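Local coordinates for uncharacterized protein (Staphylococcus aureus subsp. aureus Mu50, PDB 4EBG), which is of unknown function, a secreted staphylococcal protein whose family is assigned a cystatin-like fold, at residues Val9-Gln13 against Phe63-Ile67; Gln13-Asn17 against Lys28-Lys32; Gln33-His39 against Tyr91-Val96. One frame throughout, in Å; residues are numbered along the deposited sequence. Where two conformers were deposited one is given.

Contact 1: Val9-Gln13 against Phe63-Ile67; sequences VYKEQ and FAYEI
Over one face of the Tyr65 ring sits a methyl group, CG1 of Val9, 3.7 Å from the ring centroid and only 16° off the normal, a clear CH-pi contact displaced a little toward the CD1 rim. The same ring has polar company at its edge, where the side-chain amide oxygen OE1 of Gln13 lies in the ring plane, and apolar company from CG of Glu12, which approaches CE2 before the rest of that side chain bends off. Phe63 offers a face as well: NE2 of Gln13 stands 3.8 Å above its plane, toward the rim, with the amide inclined 35° to the ring.

Gln13 therefore serves two aromatic residues with one amide. Its chain leaves the backbone with CG anti to N (chi1 -175°) and then bends at chi2, which brings the amide between the two rings. The phenol of Tyr65 donates from OH to Gln13 OE1 at 2.6 Å, a short bond that reaches the oxygen from well above the carbonyl plane, not along a lone pair. NE2, in turn, is tied to Asn17 OD1 in the next helical turn, which should fix the rotation of the amide. Beyond the ring, Val9 CG2 meets Ile67 CD1 at 3.9 Å.

This is a helix laid across an antiparallel sheet, as expected of a cystatin-like fold. The axes of 9-13 and 63-67, on helix 3-23 and strand 60-68, run 122° apart, with Ile49 of strand 46-52 and Ala72 and Ile74 of strand 71-74 completing the packing, while Val23 and Lys22 of the second subunit touch Gln13 and Phe63.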
ATOM      1  N   VAL B   9      10.477   2.879 -13.071  1.00 11.98           N
ATOM      2  CA  VAL B   9      10.248   1.818 -12.081  1.00 10.68           C
ATOM      3  C   VAL B   9      10.331   2.370 -10.664  1.00 10.88           C
ATOM      4  O   VAL B   9       9.421   2.143  -9.846  1.00 11.30           O
ATOM      5  CB  VAL B   9      11.207   0.607 -12.314  1.00 11.03           C
ATOM      6  CG1 VAL B   9      11.138  -0.347 -11.142  1.00 11.58           C
ATOM      7  CG2 VAL B   9      10.824  -0.118 -13.621  1.00 12.25           C
ATOM      8  N   TYR B  10      11.403   3.100 -10.340  1.00 11.12           N
ATOM      9  CA  TYR B  10      11.543   3.614  -8.990  1.00 11.03           C
ATOM     10  C   TYR B  10      10.467   4.673  -8.704  1.00 10.61           C
ATOM     11  O   TYR B  10       9.982   4.718  -7.568  1.00 11.61           O
ATOM     12  CB  TYR B  10      12.969   4.140  -8.714  1.00 12.22           C
ATOM     13  CG  TYR B  10      13.917   2.997  -8.384  1.00 10.96           C
ATOM     14  CD1 TYR B  10      14.022   2.519  -7.122  1.00 10.30           C
ATOM     15  CD2 TYR B  10      14.629   2.341  -9.376  1.00 11.95           C
ATOM     16  CE1 TYR B  10      14.821   1.431  -6.827  1.00 11.99           C
ATOM     17  CE2 TYR B  10      15.429   1.253  -9.091  1.00 10.18           C
ATOM     18  CZ  TYR B  10      15.514   0.793  -7.829  1.00 10.66           C
ATOM     19  OH  TYR B  10      16.259  -0.298  -7.505  1.00 11.72           O
ATOM     20  N   LYS B  11      10.071   5.444  -9.700  1.00 11.88           N
ATOM     21  CA  LYS B  11       8.992   6.410  -9.451  1.00 14.39           C
ATOM     22  C   LYS B  11       7.717   5.676  -9.077  1.00 13.51           C
ATOM     23  O   LYS B  11       6.998   6.050  -8.138  1.00 13.50           O
ATOM     24  CB  LYS B  11       8.798   7.269 -10.683  1.00 15.66           C
ATOM     25  CG  LYS B  11       7.621   8.230 -10.537  1.00 17.20           C
ATOM     26  CD  LYS B  11       7.570   9.249 -11.701  1.00 27.48           C
ATOM     27  CE  LYS B  11       6.334  10.111 -11.652  1.00 32.07           C
ATOM     28  NZ  LYS B  11       5.125   9.401 -12.122  1.00 37.27           N
ATOM     29  N   GLU B  12       7.387   4.624  -9.834  1.00 12.29           N
ATOM     30  CA  GLU B  12       6.172   3.880  -9.602  1.00 12.90           C
ATOM     31  C   GLU B  12       6.251   3.197  -8.223  1.00 11.16           C
ATOM     32  O   GLU B  12       5.274   3.190  -7.497  1.00 13.10           O
ATOM     33  CB  GLU B  12       5.950   2.865 -10.724  1.00 14.67           C
ATOM     34  CG  GLU B  12       4.692   2.087 -10.586  1.00 18.95           C
ATOM     35  CD  GLU B  12       3.432   2.894 -10.758  1.00 27.03           C
ATOM     36  OE1 GLU B  12       3.485   4.021 -11.298  1.00 25.02           O
ATOM     37  OE2 GLU B  12       2.368   2.352 -10.367  1.00 33.37           O
ATOM     38  N   GLN B  13       7.393   2.600  -7.891  1.00 10.12           N
ATOM     39  CA  GLN B  13       7.525   1.955  -6.626  1.00  9.77           C
ATOM     40  C   GLN B  13       7.282   2.946  -5.504  1.00 10.71           C
ATOM     41  O   GLN B  13       6.595   2.647  -4.506  1.00 11.62           O
ATOM     42  CB  GLN B  13       8.916   1.338  -6.454  1.00 11.09           C
ATOM     43  CG  GLN B  13       9.045   0.512  -5.139  1.00 12.32           C
ATOM     44  CD  GLN B  13       8.318  -0.777  -5.170  1.00 11.81           C
ATOM     45  OE1 GLN B  13       8.513  -1.530  -6.097  1.00 14.49           O
ATOM     46  NE2 GLN B  13       7.519  -1.085  -4.153  1.00 13.06           N
ATOM     47  N   PHE B  63      10.666  -7.115  -6.489  1.00  9.68           N
ATOM     48  CA  PHE B  63       9.502  -6.860  -7.311  1.00 10.14           C
ATOM     49  C   PHE B  63       9.896  -6.852  -8.773  1.00  9.80           C
ATOM     50  O   PHE B  63      10.961  -6.321  -9.125  1.00 11.14           O
ATOM     51  CB  PHE B  63       8.895  -5.497  -6.994  1.00 11.73           C
ATOM     52  CG  PHE B  63       8.447  -5.368  -5.575  1.00 11.38           C
ATOM     53  CD1 PHE B  63       7.232  -5.932  -5.139  1.00 14.62           C
ATOM     54  CD2 PHE B  63       9.238  -4.717  -4.659  1.00 11.52           C
ATOM     55  CE1 PHE B  63       6.847  -5.837  -3.829  1.00 16.22           C
ATOM     56  CE2 PHE B  63       8.855  -4.646  -3.359  1.00 12.96           C
ATOM     57  CZ  PHE B  63       7.635  -5.149  -2.946  1.00 13.79           C
ATOM     58  N   ALA B  64       9.095  -7.513  -9.604  1.00  9.63           N
ATOM     59  CA  ALA B  64       9.291  -7.502 -11.024  1.00  9.96           C
ATOM     60  C   ALA B  64       8.351  -6.519 -11.704  1.00 10.07           C
ATOM     61  O   ALA B  64       7.144  -6.512 -11.420  1.00 12.31           O
ATOM     62  CB  ALA B  64       9.081  -8.908 -11.619  1.00 12.13           C
ATOM     63  N   TYR B  65       8.889  -5.717 -12.616  1.00 11.48           N
ATOM     64  CA  TYR B  65       8.130  -4.786 -13.416  1.00 11.60           C
ATOM     65  C   TYR B  65       8.279  -5.163 -14.874  1.00 11.60           C
ATOM     66  O   TYR B  65       9.358  -5.615 -15.324  1.00 12.27           O
ATOM     67  CB  TYR B  65       8.655  -3.337 -13.226  1.00 11.24           C
ATOM     68  CG  TYR B  65       8.301  -2.722 -11.910  1.00 12.25           C
ATOM     69  CD1 TYR B  65       8.929  -3.087 -10.755  1.00 12.23           C
ATOM     70  CD2 TYR B  65       7.329  -1.765 -11.830  1.00 12.50           C
ATOM     71  CE1 TYR B  65       8.578  -2.531  -9.546  1.00 11.24           C
ATOM     72  CE2 TYR B  65       6.983  -1.180 -10.617  1.00 12.82           C
ATOM     73  CZ  TYR B  65       7.601  -1.559  -9.502  1.00 12.32           C
ATOM     74  OH  TYR B  65       7.217  -0.956  -8.317  1.00 16.01           O
ATOM     75  N   GLU B  66       7.232  -4.859 -15.616  1.00 13.52           N
ATOM     76  CA  GLU B  66       7.329  -4.890 -17.081  1.00 15.32           C
ATOM     77  C   GLU B  66       7.245  -3.473 -17.587  1.00 16.31           C
ATOM     78  O   GLU B  66       6.537  -2.629 -17.008  1.00 17.47           O
ATOM     79  CB  GLU B  66       6.179  -5.686 -17.664  1.00 17.22           C
ATOM     80  CG  GLU B  66       6.269  -7.129 -17.340  1.00 21.55           C
ATOM     81  CD  GLU B  66       5.240  -7.932 -18.054  1.00 28.08           C
ATOM     82  OE1 GLU B  66       5.462  -8.265 -19.242  1.00 32.15           O
ATOM     83  OE2 GLU B  66       4.213  -8.197 -17.412  1.00 27.90           O
ATOM     84  N   ILE B  67       7.970  -3.202 -18.663  1.00 16.85           N
ATOM     85  CA  ILE B  67       7.891  -1.923 -19.318  1.00 18.11           C
ATOM     86  C   ILE B  67       7.034  -2.196 -20.544  1.00 19.12           C
ATOM     87  O   ILE B  67       7.423  -2.960 -21.433  1.00 21.60           O
ATOM     88  CB  ILE B  67       9.249  -1.390 -19.760  1.00 18.89           C
ATOM     89  CG1 ILE B  67      10.206  -1.233 -18.567  1.00 19.43           C
ATOM     90  CG2 ILE B  67       9.071  -0.074 -20.400  1.00 21.93           C
ATOM     91  CD1 ILE B  67       9.708  -0.335 -17.387  1.00 22.39           C
TER

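Contact 2: Gln13-Asn17 against Lys28-Lys32; sequences QNQMN and KTDIK. With PO4 (phosphate ion), chain D.
Asn14 and Asn17, one helical turn apart, bind the backbone of the loop 28-32, so that the link leading from helix 3-23 to strand 37-41 of this cystatin-like fold is fastened back onto the helix by side-chain amides.

Hydrogen bonds to the backbone dominate. Asn14 pairs with both polar atoms of one residue: Ile31 N donates to Asn14 OD1 at 2.9 Å, and Asn14 ND2 returns a nearly straight bond (173°) to Ile31 O. Each acceptor is met in its carbonyl plane on a lone pair, and Ile31 O lies in the plane of the Asn14 amide, a two-point match that sets the amide's orientation. Asn17 makes a single bond, ND2 to Lys28 O at 2.9 Å, running almost head-on to the carbonyl. Its OD1 is already taken by Gln13, so both ends of this buried amide are used. A water adds a bridge, donating to Asn14 O and Thr29 O.

Van der Waals contacts are fewer. Ile31 CG1 comes up to Asn17 ND2 at 3.6 Å, the two side chains crossing at about a right angle, while Thr29 CG2 rests against Asn17 O. Ile31 also packs on Ile51 of strand 46-52.

The charged residues form a network on the loop itself. Lys28 and Lys32 both bridge to the Asp30 carboxylate, and Lys32 NZ also donates to Asp30 O. Their ammonium groups gather round a phosphate ion, probably from the crystallisation liquor. Both converge on one oxygen: PO4 O3 receives Lys28 NZ at 2.8 Å and Lys32 NZ at 2.6 Å.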
ATOM      1  N   GLN B  13       7.393   2.600  -7.891  1.00 10.12           N
ATOM      2  CA  GLN B  13       7.525   1.955  -6.626  1.00  9.77           C
ATOM      3  C   GLN B  13       7.282   2.946  -5.504  1.00 10.71           C
ATOM      4  O   GLN B  13       6.595   2.647  -4.506  1.00 11.62           O
ATOM      5  CB  GLN B  13       8.916   1.338  -6.454  1.00 11.09           C
ATOM      6  CG  GLN B  13       9.045   0.512  -5.139  1.00 12.32           C
ATOM      7  CD  GLN B  13       8.318  -0.777  -5.170  1.00 11.81           C
ATOM      8  OE1 GLN B  13       8.513  -1.530  -6.097  1.00 14.49           O
ATOM      9  NE2 GLN B  13       7.519  -1.085  -4.153  1.00 13.06           N
ATOM     10  N   ASN B  14       7.881   4.124  -5.597  1.00 11.20           N
ATOM     11  CA  ASN B  14       7.688   5.120  -4.544  1.00 11.77           C
ATOM     12  C   ASN B  14       6.227   5.602  -4.460  1.00 11.54           C
ATOM     13  O   ASN B  14       5.732   5.832  -3.362  1.00 12.59           O
ATOM     14  CB  ASN B  14       8.665   6.275  -4.734  1.00 13.20           C
ATOM     15  CG  ASN B  14      10.014   5.969  -4.152  1.00 12.59           C
ATOM     16  OD1 ASN B  14      10.102   5.663  -2.986  1.00 14.56           O
ATOM     17  ND2 ASN B  14      11.076   6.035  -4.948  1.00 14.35           N
ATOM     18  N   GLN B  15       5.572   5.777  -5.602  1.00 12.31           N
ATOM     19  CA  GLN B  15       4.179   6.195  -5.623  1.00 12.76           C
ATOM     20  C   GLN B  15       3.335   5.166  -4.917  1.00 12.22           C
ATOM     21  O   GLN B  15       2.473   5.499  -4.088  1.00 14.02           O
ATOM     22  CB  GLN B  15       3.697   6.412  -7.058  1.00 16.31           C
ATOM     23  CG  GLN B  15       4.201   7.710  -7.690  1.00 22.40           C
ATOM     24  CD  GLN B  15       3.806   7.846  -9.139  1.00 27.10           C
ATOM     25  OE1 GLN B  15       3.760   6.867  -9.872  1.00 32.82           O
ATOM     26  NE2 GLN B  15       3.537   9.064  -9.562  1.00 34.39           N
HETATM   27  N   MSE B  16       3.511   3.891  -5.254  1.00 11.88           N
HETATM   28  CA  MSE B  16       2.739   2.846  -4.581  0.80 11.94           C
HETATM   29  C   MSE B  16       3.064   2.737  -3.105  1.00 11.12           C
HETATM   30  O   MSE B  16       2.197   2.576  -2.289  1.00 13.33           O
HETATM   31  CB  MSE B  16       2.972   1.502  -5.272  0.80 13.44           C
HETATM   32  CG  MSE B  16       2.375   1.455  -6.687  0.80 12.80           C
HETATM   33 SE   MSE B  16       2.426  -0.299  -7.450  0.60 12.25          SE
HETATM   34  CE  MSE B  16       4.285  -0.410  -7.477  0.80 15.94           C
ATOM     35  N   ASN B  17       4.352   2.873  -2.760  1.00 11.69           N
ATOM     36  CA  ASN B  17       4.720   2.761  -1.340  1.00 10.55           C
ATOM     37  C   ASN B  17       4.120   3.918  -0.550  1.00 13.39           C
ATOM     38  O   ASN B  17       3.763   3.723   0.597  1.00 13.14           O
ATOM     39  CB  ASN B  17       6.241   2.752  -1.122  1.00 11.53           C
ATOM     40  CG  ASN B  17       6.898   1.443  -1.473  1.00 11.81           C
ATOM     41  OD1 ASN B  17       6.337   0.571  -2.142  1.00 12.85           O
ATOM     42  ND2 ASN B  17       8.136   1.296  -0.989  1.00 13.62           N
ATOM     43  N   LYS B  28       8.477   2.037   3.759  1.00 13.76           N
ATOM     44  CA  LYS B  28       9.423   3.077   3.395  1.00 11.95           C
ATOM     45  C   LYS B  28       9.019   3.774   2.121  1.00 12.09           C
ATOM     46  O   LYS B  28       8.737   3.130   1.116  1.00 12.93           O
ATOM     47  CB  LYS B  28      10.846   2.484   3.305  1.00 12.38           C
ATOM     48  CG  LYS B  28      11.978   3.427   3.035  1.00 12.76           C
ATOM     49  CD  LYS B  28      13.339   2.748   3.186  1.00 13.28           C
ATOM     50  CE  LYS B  28      14.488   3.670   2.727  1.00 13.55           C
ATOM     51  NZ  LYS B  28      14.588   4.807   3.705  1.00 16.17           N
ATOM     52  N   THR B  29       9.076   5.120   2.125  1.00 14.26           N
ATOM     53  CA  THR B  29       8.585   5.945   1.006  1.00 13.70           C
ATOM     54  C   THR B  29       9.606   6.784   0.234  1.00 13.77           C
ATOM     55  O   THR B  29       9.242   7.575  -0.630  1.00 16.06           O
ATOM     56  CB  THR B  29       7.434   6.828   1.484  1.00 15.48           C
ATOM     57  OG1 THR B  29       7.955   7.738   2.443  1.00 18.83           O
ATOM     58  CG2 THR B  29       6.319   5.982   2.135  1.00 16.33           C
ATOM     59  N   ASP B  30      10.877   6.547   0.524  1.00 13.38           N
ATOM     60  CA  ASP B  30      12.017   7.242  -0.079  1.00 13.69           C
ATOM     61  C   ASP B  30      13.020   6.221  -0.574  1.00 13.07           C
ATOM     62  O   ASP B  30      14.202   6.204  -0.183  1.00 15.28           O
ATOM     63  CB  ASP B  30      12.648   8.285   0.871  1.00 15.57           C
ATOM     64  CG  ASP B  30      13.161   7.717   2.159  1.00 17.10           C
ATOM     65  OD1 ASP B  30      12.741   6.627   2.638  1.00 17.41           O
ATOM     66  OD2 ASP B  30      14.024   8.430   2.755  1.00 22.52           O
ATOM     67  N   ILE B  31      12.545   5.359  -1.466  1.00 11.77           N
ATOM     68  CA  ILE B  31      13.339   4.285  -2.016  1.00 11.70           C
ATOM     69  C   ILE B  31      14.293   4.903  -3.047  1.00 11.85           C
ATOM     70  O   ILE B  31      13.844   5.635  -3.937  1.00 13.57           O
ATOM     71  CB  ILE B  31      12.475   3.196  -2.681  1.00 11.49           C
ATOM     72  CG1 ILE B  31      11.423   2.615  -1.704  1.00 13.00           C
ATOM     73  CG2 ILE B  31      13.341   2.113  -3.303  1.00 13.86           C
ATOM     74  CD1 ILE B  31      12.002   1.948  -0.474  1.00 13.35           C
ATOM     75  N   LYS B  32      15.566   4.542  -2.929  1.00 11.63           N
ATOM     76  CA  LYS B  32      16.599   5.078  -3.827  1.00 10.99           C
ATOM     77  C   LYS B  32      17.341   3.942  -4.530  1.00 11.24           C
ATOM     78  O   LYS B  32      17.742   2.995  -3.911  1.00 11.21           O
ATOM     79  CB  LYS B  32      17.582   5.912  -3.023  1.00 13.95           C
ATOM     80  CG  LYS B  32      16.964   7.139  -2.343  1.00 13.81           C
ATOM     81  CD  LYS B  32      17.860   7.789  -1.324  1.00 14.94           C
ATOM     82  CE  LYS B  32      17.897   7.103   0.047  1.00 14.83           C
ATOM     83  NZ  LYS B  32      16.646   7.302   0.886  1.00 17.64           N
TER
HETATM   84  P   PO4 D 200      18.012   6.236   4.272  1.00 18.89           P
HETATM   85  O1  PO4 D 200      18.438   4.883   4.848  1.00 28.38           O
HETATM   86  O2  PO4 D 200      19.291   6.883   3.914  1.00 22.13           O
HETATM   87  O3  PO4 D 200      17.097   5.942   3.093  1.00 15.47           O
HETATM   88  O4  PO4 D 200      17.277   6.966   5.429  1.00 22.04           O
HETATM   89  O   HOH W   1       6.964   8.168  -1.998  1.00 30.60           O

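Contact 3: Gln33-His39 against Tyr91-Val96; sequences QEDSNTH and YEDENV
Asn37 and Glu94 form a non-hydrogen-bonded pair between two antiparallel strands, and the side chain of Asn37 can be followed outward atom by atom. CB lies 3.3 Å from Glu94 OE1. CG is beside the backbone N (chi1 -66°), which brings the amide over toward the partner strand, where it stacks on the Glu94 carboxylate with the planes only 7° apart. At the tip, OD1 accepts from Val96 N at 2.9 Å, with a weak, strongly bent bond from Asn95 N. ND2 completes the exchange by donating to Val96 O, in plane and on a lone pair, and also bonds to Tyr62 OH. The amide thus continues the strand pairing past the end of strand 91-94, where Asn95 and Val96 turn off.

Asn95 answers from the other chain segment: its ND2 gives a bond to Ser36 O at 2.9 Å. Further along, Thr38 and Asp93 make the hydrogen-bonded pair, each N donating to the other's O.

On the Asn37 side of the sheet, His39 and Glu92 run side by side. NE2 of His39 donates to Glu92 OE2 at 2.7 Å, meeting it on the anti side, and CE1 points to Glu94 OE1 at 3.0 Å; two carboxylates beside the imidazole would probably raise its proton affinity. On the opposite face, Gln33 NE2 reaches the anti lone pair of Asp93 OD2, its OE1 being held by Gln3, and a water joins Thr38 OG1 to Asp93 O.

Strand 91-94 is an outermost strand of the sheet within the chain. Strand 37-41 separates it from strand 46-52, and helix 3-23 packs on the Thr38 face, where Tyr10 bonds to Thr38.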
ATOM      1  N   GLN B  33      17.562   4.133  -5.825  1.00 11.89           N
ATOM      2  CA  GLN B  33      18.275   3.147  -6.632  1.00 11.50           C
ATOM      3  C   GLN B  33      19.654   2.810  -6.040  1.00 11.31           C
ATOM      4  O   GLN B  33      20.081   1.666  -6.063  1.00 11.67           O
ATOM      5  CB  GLN B  33      18.380   3.638  -8.069  1.00 12.67           C
ATOM      6  CG  GLN B  33      19.118   2.691  -8.996  1.00 12.06           C
ATOM      7  CD  GLN B  33      19.132   3.212 -10.431  1.00 15.11           C
ATOM      8  OE1 GLN B  33      18.357   4.071 -10.771  1.00 15.84           O
ATOM      9  NE2 GLN B  33      19.998   2.639 -11.280  1.00 17.24           N
ATOM     10  N   GLU B  34      20.378   3.812  -5.550  1.00 11.57           N
ATOM     11  CA  GLU B  34      21.743   3.609  -5.071  1.00 11.71           C
ATOM     12  C   GLU B  34      21.811   2.842  -3.740  1.00 11.75           C
ATOM     13  O   GLU B  34      22.856   2.418  -3.350  1.00 13.95           O
ATOM     14  CB  GLU B  34      22.494   4.924  -4.923  1.00 14.18           C
ATOM     15  CG  GLU B  34      21.987   5.817  -3.784  1.00 16.73           C
ATOM     16  CD  GLU B  34      20.962   6.868  -4.212  1.00 19.84           C
ATOM     17  OE1 GLU B  34      20.270   6.651  -5.270  1.00 18.76           O
ATOM     18  OE2 GLU B  34      20.855   7.916  -3.479  1.00 20.62           O
ATOM     19  N   ASP B  35      20.677   2.617  -3.102  1.00 10.95           N
ATOM     20  CA  ASP B  35      20.567   1.797  -1.903  1.00 12.21           C
ATOM     21  C   ASP B  35      19.810   0.494  -2.178  1.00 12.58           C
ATOM     22  O   ASP B  35      19.394  -0.214  -1.238  1.00 15.14           O
ATOM     23  CB  ASP B  35      19.859   2.568  -0.802  1.00 13.30           C
ATOM     24  CG  ASP B  35      20.638   3.766  -0.311  1.00 15.75           C
ATOM     25  OD1 ASP B  35      21.885   3.779  -0.440  1.00 18.68           O
ATOM     26  OD2 ASP B  35      19.992   4.683   0.212  1.00 17.59           O
ATOM     27  N   SER B  36      19.603   0.180  -3.458  1.00 10.83           N
ATOM     28  CA  SER B  36      18.759  -0.933  -3.867  1.00  9.60           C
ATOM     29  C   SER B  36      19.557  -1.815  -4.838  1.00 10.62           C
ATOM     30  O   SER B  36      20.705  -1.470  -5.212  1.00 11.34           O
ATOM     31  CB  SER B  36      17.503  -0.397  -4.511  1.00 10.62           C
ATOM     32  OG  SER B  36      16.768   0.445  -3.613  1.00 11.45           O
ATOM     33  N   ASN B  37      18.952  -2.914  -5.252  1.00 10.36           N
ATOM     34  CA  ASN B  37      19.460  -3.763  -6.299  1.00  9.26           C
ATOM     35  C   ASN B  37      18.558  -3.667  -7.502  1.00  9.92           C
ATOM     36  O   ASN B  37      17.339  -3.722  -7.384  1.00 10.54           O
ATOM     37  CB  ASN B  37      19.569  -5.186  -5.800  1.00 10.83           C
ATOM     38  CG  ASN B  37      20.592  -5.327  -4.717  1.00 11.13           C
ATOM     39  OD1 ASN B  37      21.570  -4.555  -4.672  1.00 11.58           O
ATOM     40  ND2 ASN B  37      20.412  -6.337  -3.866  1.00 12.26           N
ATOM     41  N   THR B  38      19.117  -3.497  -8.711  1.00  9.45           N
ATOM     42  CA  THR B  38      18.406  -3.394  -9.950  1.00  9.42           C
ATOM     43  C   THR B  38      19.006  -4.301 -11.000  1.00  9.71           C
ATOM     44  O   THR B  38      20.236  -4.307 -11.190  1.00 10.39           O
ATOM     45  CB  THR B  38      18.397  -1.936 -10.484  1.00 10.55           C
ATOM     46  OG1 THR B  38      17.997  -1.059  -9.442  1.00 11.24           O
ATOM     47  CG2 THR B  38      17.533  -1.776 -11.685  1.00 11.48           C
ATOM     48  N   HIS B  39      18.172  -5.076 -11.678  1.00  8.65           N
ATOM     49  CA  HIS B  39      18.571  -5.882 -12.808  1.00  9.30           C
ATOM     50  C   HIS B  39      17.598  -5.690 -13.955  1.00  8.23           C
ATOM     51  O   HIS B  39      16.378  -5.663 -13.741  1.00 10.37           O
ATOM     52  CB  HIS B  39      18.635  -7.365 -12.470  1.00 11.71           C
ATOM     53  CG  HIS B  39      19.745  -7.719 -11.527  1.00 13.02           C
ATOM     54  ND1 HIS B  39      19.637  -7.576 -10.169  1.00 14.02           N
ATOM     55  CD2 HIS B  39      20.998  -8.196 -11.760  1.00 15.18           C
ATOM     56  CE1 HIS B  39      20.770  -7.958  -9.596  1.00 15.21           C
ATOM     57  NE2 HIS B  39      21.597  -8.375 -10.534  1.00 16.70           N
ATOM     58  N   TYR B  91      21.909  -5.651 -17.464  1.00 10.67           N
ATOM     59  CA  TYR B  91      22.336  -4.539 -16.630  1.00  9.97           C
ATOM     60  C   TYR B  91      22.164  -4.974 -15.204  1.00  9.23           C
ATOM     61  O   TYR B  91      21.142  -5.602 -14.836  1.00 10.64           O
ATOM     62  CB  TYR B  91      21.485  -3.295 -16.882  1.00 11.57           C
ATOM     63  CG  TYR B  91      21.664  -2.158 -15.923  1.00 11.50           C
ATOM     64  CD1 TYR B  91      20.945  -2.114 -14.718  1.00 11.00           C
ATOM     65  CD2 TYR B  91      22.547  -1.133 -16.162  1.00 12.36           C
ATOM     66  CE1 TYR B  91      21.054  -1.031 -13.851  1.00 12.07           C
ATOM     67  CE2 TYR B  91      22.650  -0.036 -15.284  1.00 14.33           C
ATOM     68  CZ  TYR B  91      21.915  -0.023 -14.129  1.00 13.16           C
ATOM     69  OH  TYR B  91      21.998   1.027 -13.275  1.00 16.42           O
ATOM     70  N   GLU B  92      23.117  -4.598 -14.354  1.00 10.83           N
ATOM     71  CA  GLU B  92      23.076  -4.842 -12.901  1.00 11.72           C
ATOM     72  C   GLU B  92      23.574  -3.585 -12.193  1.00 13.20           C
ATOM     73  O   GLU B  92      24.637  -3.038 -12.553  1.00 13.42           O
ATOM     74  CB  GLU B  92      23.975  -6.036 -12.515  1.00 15.65           C
ATOM     75  CG  GLU B  92      24.156  -6.264 -11.001  1.00 19.79           C
ATOM     76  CD  GLU B  92      24.917  -7.537 -10.688  1.00 22.07           C
ATOM     77  OE1 GLU B  92      26.147  -7.583 -10.888  1.00 26.72           O
ATOM     78  OE2 GLU B  92      24.298  -8.494 -10.171  1.00 25.60           O
ATOM     79  N   ASP B  93      22.873  -3.177 -11.134  1.00 12.08           N
ATOM     80  CA  ASP B  93      23.295  -2.134 -10.220  1.00 12.42           C
ATOM     81  C   ASP B  93      23.027  -2.694  -8.824  1.00 11.14           C
ATOM     82  O   ASP B  93      21.908  -2.631  -8.343  1.00 11.83           O
ATOM     83  CB  ASP B  93      22.527  -0.828 -10.510  1.00 12.09           C
ATOM     84  CG  ASP B  93      22.955   0.342  -9.671  1.00 16.03           C
ATOM     85  OD1 ASP B  93      23.840   0.166  -8.829  1.00 15.95           O
ATOM     86  OD2 ASP B  93      22.382   1.453  -9.877  1.00 16.59           O
ATOM     87  N   GLU B  94      24.021  -3.362  -8.264  1.00 11.57           N
ATOM     88  CA  GLU B  94      23.889  -4.128  -7.033  1.00 12.83           C
ATOM     89  C   GLU B  94      24.542  -3.383  -5.904  1.00 12.90           C
ATOM     90  O   GLU B  94      25.774  -3.337  -5.815  1.00 18.28           O
ATOM     91  CB  GLU B  94      24.561  -5.497  -7.186  1.00 14.85           C
ATOM     92  CG  GLU B  94      24.272  -6.480  -6.102  1.00 19.28           C
ATOM     93  CD  GLU B  94      22.946  -7.206  -6.238  1.00 18.88           C
ATOM     94  OE1 GLU B  94      22.128  -6.853  -7.111  1.00 21.48           O
ATOM     95  OE2 GLU B  94      22.751  -8.142  -5.443  1.00 25.82           O
ATOM     96  N   ASN B  95      23.749  -2.767  -5.063  1.00 12.60           N
ATOM     97  CA  ASN B  95      24.249  -1.996  -3.961  1.00 12.27           C
ATOM     98  C   ASN B  95      24.102  -2.639  -2.588  1.00 12.49           C
ATOM     99  O   ASN B  95      24.670  -2.143  -1.615  1.00 16.03           O
ATOM    100  CB  ASN B  95      23.587  -0.650  -3.947  1.00 12.47           C
ATOM    101  CG  ASN B  95      23.892   0.122  -5.185  1.00 12.84           C
ATOM    102  OD1 ASN B  95      25.054   0.534  -5.390  1.00 15.73           O
ATOM    103  ND2 ASN B  95      22.902   0.295  -6.051  1.00 13.60           N
ATOM    104  N   VAL B  96      23.384  -3.775  -2.525  1.00 11.81           N
ATOM    105  CA  VAL B  96      23.168  -4.481  -1.262  1.00 12.50           C
ATOM    106  C   VAL B  96      23.522  -5.929  -1.491  1.00 15.13           C
ATOM    107  O   VAL B  96      22.821  -6.638  -2.228  1.00 16.94           O
ATOM    108  CB  VAL B  96      21.738  -4.320  -0.757  1.00 15.20           C
ATOM    109  CG1 VAL B  96      21.569  -5.132   0.563  1.00 18.05           C
ATOM    110  CG2 VAL B  96      21.385  -2.842  -0.574  1.00 17.21           C
TER
HETATM  111  O   HOH W   2      20.149  -0.371  -7.991  1.00 12.93           O

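In the fold
From the N terminus, helix 3-23 carries the first segments of contacts 1 and 2, which share Gln13. Contact 2 closes a short loop, returning residues 28-32 to the helix soon after it ends. Contact 1 closes a longer one that encloses the second segment of contact 2 and joins the helix to strand 60-68. Contact 3 starts within that span, at 33-39, and ends beyond it, at 91-96, so it crosses contact 1 yet follows contact 2 in series. Tyr10 of the helix reaches Ile31 in contact 2 and Ser36 in contact 3. The loop is thus fastened to the helix, the helix to the sheet, and the C-terminal strand is added at the sheet's edge.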